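Local coordinates for uncharacterized protein (Wolinella succinogenes, PDB 3JYG) that is of unknown function but belongs to the 6-pyruvoyl tetrahydropterin synthase family and holds a zinc ion at a site of three histidines, at residues E127-E130 against S131-V134. Sequence-based numbering, arbitrary orientation.
Sequences ELYE and SFVV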
ATOM      1  N   GLU A 127     -11.051  36.109  -7.670  1.00 17.09           N
ATOM      2  CA  GLU A 127     -11.176  34.656  -7.644  1.00 16.25           C
ATOM      3  C   GLU A 127      -9.898  34.050  -8.186  1.00 16.01           C
ATOM      4  O   GLU A 127      -9.476  32.996  -7.747  1.00 16.47           O
ATOM      5  CB  GLU A 127     -12.339  34.214  -8.545  1.00 16.23           C
ATOM      6  CG  GLU A 127     -13.682  34.763  -8.084  1.00 18.53           C
ATOM      7  CD  GLU A 127     -14.739  34.793  -9.158  1.00 19.69           C
ATOM      8  OE1 GLU A 127     -14.511  34.282 -10.312  1.00 15.82           O
ATOM      9  OE2 GLU A 127     -15.820  35.317  -8.815  1.00 16.21           O
ATOM     10  N   LEU A 128      -9.292  34.705  -9.160  1.00 15.99           N
ATOM     11  CA  LEU A 128      -8.032  34.240  -9.703  1.00 16.05           C
ATOM     12  C   LEU A 128      -6.979  34.269  -8.601  1.00 16.75           C
ATOM     13  O   LEU A 128      -6.298  33.242  -8.351  1.00 15.81           O
ATOM     14  CB  LEU A 128      -7.621  35.121 -10.896  1.00 16.90           C
ATOM     15  CG  LEU A 128      -6.173  35.060 -11.342  1.00 17.19           C
ATOM     16  CD1 LEU A 128      -5.792  33.639 -11.735  1.00 17.84           C
ATOM     17  CD2 LEU A 128      -5.956  35.998 -12.549  1.00 22.12           C
ATOM     18  N   TYR A 129      -6.819  35.424  -7.939  1.00 16.75           N
ATOM     19  CA  TYR A 129      -5.786  35.527  -6.864  1.00 17.40           C
ATOM     20  C   TYR A 129      -6.059  34.717  -5.583  1.00 18.34           C
ATOM     21  O   TYR A 129      -5.087  34.277  -4.906  1.00 19.05           O
ATOM     22  CB  TYR A 129      -5.410  36.988  -6.563  1.00 16.56           C
ATOM     23  CG  TYR A 129      -4.667  37.619  -7.729  1.00 18.82           C
ATOM     24  CD1 TYR A 129      -3.361  37.216  -8.053  1.00 19.16           C
ATOM     25  CD2 TYR A 129      -5.266  38.593  -8.535  1.00 18.92           C
ATOM     26  CE1 TYR A 129      -2.672  37.776  -9.117  1.00 17.39           C
ATOM     27  CE2 TYR A 129      -4.572  39.160  -9.630  1.00 18.41           C
ATOM     28  CZ  TYR A 129      -3.265  38.755  -9.894  1.00 20.25           C
ATOM     29  OH  TYR A 129      -2.551  39.271 -10.959  1.00 17.79           O
ATOM     30  N   GLU A 130      -7.339  34.487  -5.253  1.00 17.65           N
ATOM     31  CA  GLU A 130      -7.681  33.542  -4.184  1.00 18.69           C
ATOM     32  C   GLU A 130      -7.210  32.113  -4.485  1.00 17.66           C
ATOM     33  O   GLU A 130      -6.976  31.348  -3.548  1.00 18.23           O
ATOM     34  CB  GLU A 130      -9.173  33.544  -3.805  1.00 17.83           C
ATOM     35  CG  GLU A 130      -9.642  34.911  -3.272  1.00 25.40           C
ATOM     36  CD  GLU A 130      -9.750  35.009  -1.739  1.00 33.88           C
ATOM     37  OE1 GLU A 130      -8.955  34.384  -0.993  1.00 37.44           O
ATOM     38  OE2 GLU A 130     -10.666  35.733  -1.272  1.00 39.87           O
ATOM     39  N   SER A 131      -7.050  31.764  -5.767  1.00 17.11           N
ATOM     40  CA  SER A 131      -6.616  30.384  -6.129  1.00 16.09           C
ATOM     41  C   SER A 131      -5.190  30.021  -5.716  1.00 16.25           C
ATOM     42  O   SER A 131      -4.898  28.882  -5.433  1.00 17.43           O
ATOM     43  CB  SER A 131      -6.697  30.155  -7.623  1.00 15.33           C
ATOM     44  OG  SER A 131      -7.888  30.648  -8.161  1.00 14.45           O
ATOM     45  N   PHE A 132      -4.275  30.980  -5.692  1.00 16.00           N
ATOM     46  CA  PHE A 132      -2.851  30.606  -5.667  1.00 14.32           C
ATOM     47  C   PHE A 132      -2.269  30.316  -4.300  1.00 14.87           C
ATOM     48  O   PHE A 132      -2.522  31.062  -3.342  1.00 13.78           O
ATOM     49  CB  PHE A 132      -2.009  31.696  -6.323  1.00 13.16           C
ATOM     50  CG  PHE A 132      -2.196  31.777  -7.789  1.00 14.54           C
ATOM     51  CD1 PHE A 132      -1.723  30.757  -8.626  1.00 13.08           C
ATOM     52  CD2 PHE A 132      -2.877  32.880  -8.366  1.00 15.20           C
ATOM     53  CE1 PHE A 132      -1.912  30.829  -9.994  1.00 14.89           C
ATOM     54  CE2 PHE A 132      -3.044  32.941  -9.749  1.00 11.59           C
ATOM     55  CZ  PHE A 132      -2.559  31.950 -10.549  1.00 13.96           C
ATOM     56  N   VAL A 133      -1.508  29.209  -4.227  1.00 13.68           N
ATOM     57  CA  VAL A 133      -0.720  28.895  -3.052  1.00 14.25           C
ATOM     58  C   VAL A 133       0.704  28.961  -3.559  1.00 13.48           C
ATOM     59  O   VAL A 133       1.074  28.203  -4.459  1.00 12.98           O
ATOM     60  CB  VAL A 133      -1.024  27.475  -2.541  1.00 14.28           C
ATOM     61  CG1 VAL A 133       0.019  27.025  -1.532  1.00 16.10           C
ATOM     62  CG2 VAL A 133      -2.431  27.460  -1.869  1.00 13.33           C
ATOM     63  N   VAL A 134       1.475  29.903  -3.018  1.00 14.78           N
ATOM     64  CA  VAL A 134       2.804  30.131  -3.554  1.00 14.42           C
ATOM     65  C   VAL A 134       3.826  29.427  -2.682  1.00 14.45           C
ATOM     66  O   VAL A 134       3.793  29.581  -1.462  1.00 15.24           O
ATOM     67  CB  VAL A 134       3.122  31.644  -3.718  1.00 14.75           C
ATOM     68  CG1 VAL A 134       4.540  31.845  -4.323  1.00 15.46           C
ATOM     69  CG2 VAL A 134       2.046  32.331  -4.595  1.00 12.97           C
TER
HETATM   70  O   HOH W   1      -2.982  33.784  -3.099  1.00 16.37           O
HETATM   71  O   HOH W   2      -4.676  30.504  -1.837  1.00 22.34           O
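Leu-128 and Phe-132 make the tightly packed part of this helix-to-strand junction. The CD1 methyl of Leu-128 sits 3.5 Å from Phe-132 CE2 and also touches CZ, brought there because CG stands anti to the backbone N (chi1 163°). Phe-132 CD2 comes to 3.4 Å from Leu-128 O, while the Tyr-129 ring meets the Phe-132 ring more loosely, Tyr-129 CD1 lying 4.4 Å from Phe-132 CD2.

Ser-131 is held by an i to i+3 bond: Ser-131 N donates to Leu-128 O at 3.1 Å, with the donor well above the carbonyl plane, and only weakly to Glu-127 O. With chi1 at -44°, OG folds back beside its own backbone N, within hydrogen-bonding distance of both Glu-127 O and Leu-128 O; its single proton could serve either. Phe-132 N adds a weak, long bond to Tyr-129 O.

The looser side is hydrated: one water donates to Tyr-129 O and Phe-132 O, a second to Glu-130 O and Phe-132 O, linking the carbonyls of Tyr-129 and Glu-130 to that of Phe-132. Separately, Glu-130 OE1 forms a salt bridge with Arg-112.

The contact joins helix 123-131 to strand 132-135, which lies between strands 110-113 and 80-84; Phe-132 packs on Ile-83, whereas Tyr-129 OH hydrogen-bonds to His-96 ND1 and the Tyr-129 ring stacks edge-to-face with Phe-97.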